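Local coordinates for carbohydrate kinase, FGGY (Rhodospirillum rubrum, PDB 3IFR), which probably phosphorylates D-xylulose, as a sugar kinase of the FGGY family with the two-domain, actin-like ATPase fold, at residues A[47-52]-A[107-112]; A[329-334]-A[374-379]; A[430-435]-A[461-466]. All blocks are in the same frame, centred on the assembly; numbering follows the deposited sequence.

Overall arrangement
All three contacts lie apart, with no atoms touching between them, and no helix or strand is common to two of them. Contact 1 belongs to the N-terminal family region, about 39 Å centre to centre from contact 2, which joins the end of one helix to another in the C-terminal family region. Contact 3 pairs two strands at the border of a sheet. Contacts 1 and 2 are largely buried, whereas contact 3 is partly buried, its outer strand exposed. Charged side chains and a stacked tryptophan tie a short strand and the loop before it to a second loop in contact 1; small apolar groups set against a histidine and a tryptophan ring, with one arginine-to-carbonyl bond, carry contact 2; backbone hydrogen bonds carry contact 3.

Contact 1 of 3, residues A[47-52]-A[107-112]; sequences WAEEDP and DGRCGD
A salt-bridge network of Glu49, Asp107 and Arg109, built around an Asx turn, joins two segments of the N-terminal family region. The turn is closed by Arg109 N, which donates to Asp107 OD2 at 2.8 Å. Asp107 holds its CG anti to the backbone N (chi1 -176°), and its OD1 takes the backbone N-H of Ala48 at 2.7 Å, a nearly straight bond on the anti side of the carboxylate. Arg109 then grips the same carboxylate side-on: NE reaches OD2, while NH2 gives OD1 of Asp107 a second strong donor at 2.9 Å. Ala48 N and Arg109 NH2 arrive from opposite faces of the carboxylate plane.

Arg109 NH2 also bridges to Glu49 OE2, 2.7 Å away and in the guanidinium plane; the bond from NH1 to that oxygen is weak. With acids along two edges, the guanidinium is fixed in rotation and lies flat on Trp47. Its CZ sits 3.6 Å from the centroid of the Trp47 six-membered ring, with the planes 15° apart, a stacked cation-pi contact. Nearer the backbone, Arg109 CB meets Trp47 NE1 at 3.6 Å. The acids probably offset the charge laid against the indole.

Arg100 forms a further salt bridge with Glu49 OE2, and Trp145 of helix 139-149 makes another cation-pi contact with Arg109. Strand 49-50 pairs antiparallel with strand 102-103 and leads into helix 52-70, while the other segment runs into helix 111-120.

Contact 2 of 3, residues A[329-334]-A[374-379]; sequences ALAAEV and HLWRAL
Ala331 and Val334, from helix 322-332 and the turn after it, pack against His374, Trp376 and Arg377 of the long helix 372-397. The apolar part begins with Ala331, whose CB points at the partner helix and touches Arg377 CB at 3.8 Å. The same methyl meets Trp376 CD1 at the edge of the indole, in the ring plane, also at 3.8 Å. Alanine's small size lets the backbones come close, with Ala331 CA and Arg377 CA 5.1 Å apart.

A CH-pi contact adds to this. Val334 CG1, anti to its backbone N (chi1 174°), stands over one face of the His374 imidazole, 3.7 Å from the ring centroid and shifted toward the rim, closest to CD2. Both ring nitrogens are engaged, ND1 with Thr371 and NE2 with Asp339, which holds the imidazole in this orientation.

The polar part rests on Arg377, extended from CG to NE. Its NH1 donates to Ala331 O at 3.1 Å, coming from above the carbonyl plane, while Val334 N reaches that oxygen from the opposite face at 2.9 Å. Val334 O lies over the guanidinium face, 3.3 Å from NH1, but the angle is too poor for a hydrogen bond. NE forms a salt bridge with Glu381, and NH2 binds the hydroxyl of Tyr478. An alanine in place of Arg377 would probably leave Glu381 without its positive mate and strip Ala331 O of its side-chain donor.

Trp376 NE1 bonds to Asp328, about one turn before Ala331 on helix 322-332, and its ring packs on Leu308, Leu311 and Ala312 of helix 305-315, so helix 372-397 is bordered by both.

Contact 3 of 3, residues A[430-435]-A[461-466]; sequences LLANPL and LVRTGE
Val462 meets Ala432 and Asn433 just before strand 463-468, the outermost strand on one side of the six-stranded mixed sheet of the C-terminal half, a sheet of the actin-like ATPase fold. This strand runs antiparallel to strand 428-432, their short axes at 148°. Val462 directs its side chain at the other segment: CB lies 3.6 Å from Ala432 O, and CG1, anti to the carbonyl carbon (chi1 -49°), rests 3.8 Å from Asn433 ND2. CG2 makes a looser apolar contact with Leu431 CD1.

Arg463 pairs with Ala432 as a hydrogen-bonded antiparallel pair. Arg463 N donates to Ala432 O at 3.2 Å, and Ala432 N returns a bond to Arg463 O at 2.8 Å. Their CB atoms, on the same side of the sheet, are 3.7 Å apart, and the arginine's CG and CD also pass over the alanine methyl before the chain bends at chi3. Arg463 is the centre of an inverse gamma turn, tied by a weak bond from Thr464 N to Val462 O, as the chain enters the strand.

Thr464 faces Leu431 as a non-hydrogen-bonded pair on the other side of the sheet, with Leu431 CB 3.9 Å from Thr464 CA. The backbone of Leu431 also bonds to Ala406 in strand 403-407, the next strand inward, and its side chain lies against Phe405 and Ser407.

Gly465 N donates to Leu430 O, and the glycine's carbonyl takes a bond from the side chain of Gln429. Glu466 closes the run: its O accepts from Leu430 N at 3.0 Å and lies 3.3 Å from Leu430 CB.

Contact 1 of 3, residues A[47-52]-A[107-112]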
# COMPACT_ATOMS: atom_id res chain seq x y z
N TRP A 47 -19.97 0.77 1.18
CA TRP A 47 -19.47 2.06 1.68
C TRP A 47 -18.30 1.89 2.67
O TRP A 47 -18.32 0.98 3.49
CB TRP A 47 -20.60 2.81 2.37
CG TRP A 47 -21.50 3.44 1.39
CD1 TRP A 47 -21.88 2.93 0.17
CD2 TRP A 47 -22.17 4.68 1.54
NE1 TRP A 47 -22.71 3.81 -0.46
CE2 TRP A 47 -22.92 4.88 0.36
CE3 TRP A 47 -22.18 5.66 2.53
CZ2 TRP A 47 -23.69 6.01 0.17
CZ3 TRP A 47 -22.95 6.78 2.33
CH2 TRP A 47 -23.68 6.95 1.15
N ALA A 48 -17.28 2.74 2.58
CA ALA A 48 -16.17 2.72 3.57
C ALA A 48 -15.86 4.15 3.98
O ALA A 48 -15.32 4.93 3.17
CB ALA A 48 -14.93 2.06 3.01
N GLU A 49 -16.20 4.50 5.21
CA GLU A 49 -16.06 5.89 5.63
C GLU A 49 -15.32 6.00 6.94
O GLU A 49 -15.40 5.08 7.76
CB GLU A 49 -17.44 6.55 5.75
CG GLU A 49 -18.20 6.58 4.43
CD GLU A 49 -19.36 7.55 4.39
OE1 GLU A 49 -20.01 7.81 5.43
OE2 GLU A 49 -19.65 8.03 3.28
N GLU A 50 -14.61 7.12 7.13
CA GLU A 50 -14.09 7.44 8.46
C GLU A 50 -14.33 8.89 8.89
O GLU A 50 -14.69 9.75 8.11
CB GLU A 50 -12.63 7.00 8.65
CG GLU A 50 -12.35 5.60 8.07
CD GLU A 50 -11.09 4.91 8.62
OE1 GLU A 50 -10.10 5.60 8.96
OE2 GLU A 50 -11.09 3.66 8.70
N ASP A 51 -14.16 9.11 10.18
CA ASP A 51 -14.42 10.39 10.76
C ASP A 51 -13.09 11.08 10.94
O ASP A 51 -12.29 10.66 11.79
CB ASP A 51 -15.04 10.14 12.13
CG ASP A 51 -15.42 11.41 12.84
OD1 ASP A 51 -15.14 12.50 12.28
OD2 ASP A 51 -15.99 11.33 13.98
N PRO A 52 -12.82 12.13 10.15
CA PRO A 52 -11.48 12.75 10.29
C PRO A 52 -11.21 13.31 11.70
O PRO A 52 -10.05 13.48 12.12
CB PRO A 52 -11.49 13.87 9.26
CG PRO A 52 -12.55 13.51 8.28
CD PRO A 52 -13.58 12.67 9.02
N ASP A 107 -13.61 2.08 -0.60
CA ASP A 107 -15.03 2.34 -0.83
C ASP A 107 -15.45 1.92 -2.24
O ASP A 107 -14.66 2.07 -3.18
CB ASP A 107 -15.36 3.82 -0.59
CG ASP A 107 -16.87 4.13 -0.71
OD1 ASP A 107 -17.55 4.17 0.34
OD2 ASP A 107 -17.37 4.32 -1.84
N GLY A 108 -16.68 1.41 -2.38
CA GLY A 108 -17.17 0.90 -3.65
C GLY A 108 -18.41 1.58 -4.21
O GLY A 108 -19.10 1.02 -5.05
N ARG A 109 -18.68 2.81 -3.80
CA ARG A 109 -19.96 3.40 -4.17
C ARG A 109 -20.01 4.01 -5.56
O ARG A 109 -21.09 4.31 -6.04
CB ARG A 109 -20.43 4.46 -3.15
CG ARG A 109 -19.93 5.85 -3.43
CD ARG A 109 -20.23 6.79 -2.30
NE ARG A 109 -19.59 6.33 -1.07
CZ ARG A 109 -19.73 6.93 0.11
NH1 ARG A 109 -20.51 8.00 0.22
NH2 ARG A 109 -19.09 6.45 1.17
N CYS A 110 -18.88 4.22 -6.21
CA CYS A 110 -18.92 5.02 -7.43
C CYS A 110 -18.64 4.33 -8.80
O CYS A 110 -17.95 4.86 -9.67
CB CYS A 110 -18.10 6.29 -7.23
SG CYS A 110 -16.36 6.05 -7.04
N GLY A 111 -19.23 3.15 -8.98
CA GLY A 111 -19.16 2.44 -10.24
C GLY A 111 -19.75 3.20 -11.42
O GLY A 111 -19.14 3.27 -12.46
N ASP A 112 -20.94 3.74 -11.28
CA ASP A 112 -21.50 4.54 -12.37
C ASP A 112 -20.55 5.68 -12.79
O ASP A 112 -20.36 5.92 -13.98
CB ASP A 112 -22.85 5.15 -11.98
CG ASP A 112 -23.88 4.10 -11.54
OD1 ASP A 112 -23.74 2.92 -11.91
OD2 ASP A 112 -24.84 4.49 -10.82

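Contact 2 of 3, residues A[329-334]-A[374-379]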
# COMPACT_ATOMS: atom_id res chain seq x y z
N ALA A 329 3.28 -28.34 6.64
CA ALA A 329 3.98 -29.60 6.81
C ALA A 329 3.57 -30.62 5.76
O ALA A 329 4.40 -31.34 5.22
CB ALA A 329 3.74 -30.17 8.22
N LEU A 330 2.27 -30.71 5.48
CA LEU A 330 1.83 -31.69 4.50
C LEU A 330 2.43 -31.32 3.15
O LEU A 330 2.95 -32.18 2.47
CB LEU A 330 0.32 -31.75 4.40
CG LEU A 330 -0.49 -32.77 5.21
CD1 LEU A 330 0.35 -33.96 5.71
CD2 LEU A 330 -1.14 -32.10 6.34
N ALA A 331 2.34 -30.04 2.77
CA ALA A 331 2.79 -29.62 1.44
C ALA A 331 4.29 -29.86 1.26
O ALA A 331 4.74 -30.20 0.16
CB ALA A 331 2.44 -28.13 1.19
N ALA A 332 5.05 -29.69 2.35
CA ALA A 332 6.46 -30.10 2.41
C ALA A 332 6.72 -31.47 1.80
O ALA A 332 7.69 -31.62 1.08
CB ALA A 332 6.99 -30.06 3.85
N GLU A 333 5.88 -32.47 2.08
CA GLU A 333 6.11 -33.84 1.61
C GLU A 333 5.63 -34.06 0.16
O GLU A 333 5.50 -35.19 -0.31
CB GLU A 333 5.45 -34.86 2.58
CG GLU A 333 5.05 -36.27 1.97
CD GLU A 333 5.96 -37.48 2.39
OE1 GLU A 333 5.57 -38.19 3.37
OE2 GLU A 333 7.02 -37.72 1.73
N VAL A 334 5.36 -32.97 -0.54
CA VAL A 334 4.74 -33.06 -1.85
C VAL A 334 5.66 -32.40 -2.85
O VAL A 334 6.23 -31.35 -2.59
CB VAL A 334 3.35 -32.34 -1.83
CG1 VAL A 334 2.74 -32.28 -3.22
CG2 VAL A 334 2.40 -33.00 -0.85
N HIS A 374 -1.28 -31.55 -1.47
CA HIS A 374 -1.25 -31.11 -2.85
C HIS A 374 -2.12 -29.88 -3.04
O HIS A 374 -1.71 -28.94 -3.73
CB HIS A 374 -1.80 -32.19 -3.77
CG HIS A 374 -0.90 -33.35 -3.96
ND1 HIS A 374 -0.84 -34.39 -3.05
CD2 HIS A 374 -0.06 -33.67 -4.96
CE1 HIS A 374 0.02 -35.29 -3.49
NE2 HIS A 374 0.51 -34.89 -4.64
N LEU A 375 -3.31 -29.87 -2.46
CA LEU A 375 -4.19 -28.72 -2.62
C LEU A 375 -3.57 -27.46 -2.03
O LEU A 375 -3.56 -26.40 -2.67
CB LEU A 375 -5.60 -28.94 -2.01
CG LEU A 375 -6.69 -29.68 -2.81
CD1 LEU A 375 -8.07 -29.04 -2.61
CD2 LEU A 375 -6.38 -29.68 -4.24
N TRP A 376 -3.10 -27.58 -0.80
CA TRP A 376 -2.42 -26.49 -0.13
C TRP A 376 -1.21 -26.00 -0.95
O TRP A 376 -1.01 -24.79 -1.15
CB TRP A 376 -1.95 -26.95 1.24
CG TRP A 376 -1.44 -25.84 2.10
CD1 TRP A 376 -0.17 -25.69 2.53
CD2 TRP A 376 -2.19 -24.74 2.64
NE1 TRP A 376 -0.07 -24.57 3.32
CE2 TRP A 376 -1.29 -23.97 3.40
CE3 TRP A 376 -3.52 -24.33 2.54
CZ2 TRP A 376 -1.69 -22.79 4.06
CZ3 TRP A 376 -3.91 -23.17 3.20
CH2 TRP A 376 -3.00 -22.42 3.95
N ARG A 377 -0.44 -26.95 -1.43
CA ARG A 377 0.76 -26.63 -2.18
C ARG A 377 0.45 -25.89 -3.46
O ARG A 377 1.05 -24.86 -3.76
CB ARG A 377 1.55 -27.89 -2.52
CG ARG A 377 2.76 -27.58 -3.38
CD ARG A 377 3.87 -28.54 -3.13
NE ARG A 377 5.11 -27.98 -3.64
CZ ARG A 377 6.23 -27.84 -2.93
NH1 ARG A 377 6.28 -28.23 -1.65
NH2 ARG A 377 7.29 -27.31 -3.51
N ALA A 378 -0.54 -26.41 -4.18
CA ALA A 378 -0.94 -25.83 -5.44
C ALA A 378 -1.32 -24.39 -5.21
O ALA A 378 -0.99 -23.53 -6.01
CB ALA A 378 -2.10 -26.60 -6.03
N LEU A 379 -2.01 -24.11 -4.11
CA LEU A 379 -2.40 -22.73 -3.82
C LEU A 379 -1.16 -21.91 -3.50
O LEU A 379 -1.03 -20.77 -3.98
CB LEU A 379 -3.40 -22.60 -2.66
CG LEU A 379 -3.70 -21.10 -2.41
CD1 LEU A 379 -4.11 -20.42 -3.71
CD2 LEU A 379 -4.72 -20.79 -1.29

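Contact 3 of 3, residues A[430-435]-A[461-466]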
# COMPACT_ATOMS: atom_id res chain seq x y z
N LEU A 430 13.94 -12.22 3.51
CA LEU A 430 12.80 -12.13 4.41
C LEU A 430 13.08 -11.07 5.48
O LEU A 430 14.24 -10.86 5.87
CB LEU A 430 12.51 -13.46 5.10
CG LEU A 430 12.14 -14.68 4.27
CD1 LEU A 430 11.67 -15.85 5.21
CD2 LEU A 430 11.05 -14.30 3.21
N LEU A 431 12.03 -10.39 5.93
CA LEU A 431 12.15 -9.40 6.99
C LEU A 431 10.81 -9.24 7.70
O LEU A 431 9.75 -9.61 7.18
CB LEU A 431 12.58 -8.05 6.42
CG LEU A 431 11.51 -7.45 5.51
CD1 LEU A 431 10.90 -6.23 6.17
CD2 LEU A 431 12.10 -7.08 4.16
N ALA A 432 10.86 -8.73 8.91
CA ALA A 432 9.63 -8.42 9.62
C ALA A 432 9.56 -6.92 9.83
O ALA A 432 10.55 -6.28 10.21
CB ALA A 432 9.59 -9.14 10.96
N ASN A 433 8.40 -6.34 9.60
CA ASN A 433 8.26 -4.90 9.73
C ASN A 433 6.95 -4.67 10.40
O ASN A 433 6.00 -4.26 9.75
CB ASN A 433 8.23 -4.32 8.33
CG ASN A 433 8.31 -2.81 8.31
OD1 ASN A 433 8.42 -2.23 7.20
ND2 ASN A 433 8.25 -2.14 9.51
N PRO A 434 6.87 -4.99 11.69
CA PRO A 434 5.58 -5.06 12.38
C PRO A 434 4.99 -3.66 12.61
O PRO A 434 3.82 -3.41 12.29
CB PRO A 434 5.92 -5.72 13.72
CG PRO A 434 7.40 -5.87 13.76
CD PRO A 434 8.00 -5.09 12.63
N LEU A 435 5.80 -2.75 13.14
CA LEU A 435 5.35 -1.40 13.44
C LEU A 435 4.82 -0.75 12.19
O LEU A 435 4.04 0.18 12.28
CB LEU A 435 6.51 -0.56 13.96
CG LEU A 435 6.78 -0.76 15.44
CD1 LEU A 435 6.73 -2.23 15.77
CD2 LEU A 435 8.14 -0.15 15.83
N LEU A 461 16.04 -0.46 11.58
CA LEU A 461 14.84 -0.35 12.37
C LEU A 461 13.95 -1.49 12.12
O LEU A 461 12.93 -1.59 12.73
CB LEU A 461 14.09 0.90 12.01
CG LEU A 461 14.03 2.07 12.94
CD1 LEU A 461 14.94 1.95 14.07
CD2 LEU A 461 14.26 3.26 12.18
N VAL A 462 14.31 -2.34 11.19
CA VAL A 462 13.50 -3.51 10.99
C VAL A 462 14.25 -4.81 11.22
O VAL A 462 15.44 -4.85 11.28
CB VAL A 462 12.76 -3.52 9.67
CG1 VAL A 462 12.06 -2.25 9.48
CG2 VAL A 462 13.67 -3.80 8.59
N ARG A 463 13.47 -5.85 11.34
CA ARG A 463 13.89 -7.17 11.70
C ARG A 463 14.18 -7.96 10.43
O ARG A 463 13.41 -8.80 10.04
CB ARG A 463 12.71 -7.77 12.44
CG ARG A 463 12.90 -8.98 13.28
CD ARG A 463 11.73 -9.08 14.28
NE ARG A 463 11.71 -7.92 15.15
CZ ARG A 463 12.21 -7.90 16.39
NH1 ARG A 463 12.73 -8.99 16.92
NH2 ARG A 463 12.18 -6.80 17.12
N THR A 464 15.31 -7.67 9.81
CA THR A 464 15.77 -8.40 8.66
C THR A 464 16.11 -9.82 9.06
O THR A 464 16.68 -10.07 10.07
CB THR A 464 16.96 -7.74 8.08
OG1 THR A 464 17.32 -8.38 6.86
CG2 THR A 464 18.05 -7.87 9.00
N GLY A 465 15.71 -10.78 8.26
CA GLY A 465 15.87 -12.15 8.66
C GLY A 465 16.58 -13.02 7.69
O GLY A 465 17.58 -12.68 7.19
N GLU A 466 16.05 -14.19 7.46
CA GLU A 466 16.73 -15.15 6.63
C GLU A 466 16.66 -14.78 5.15
O GLU A 466 15.58 -14.46 4.63
CB GLU A 466 16.17 -16.54 6.86
CG GLU A 466 16.75 -17.60 5.95
CD GLU A 466 16.19 -19.01 6.23
OE1 GLU A 466 15.28 -19.16 7.06
OE2 GLU A 466 16.61 -19.97 5.57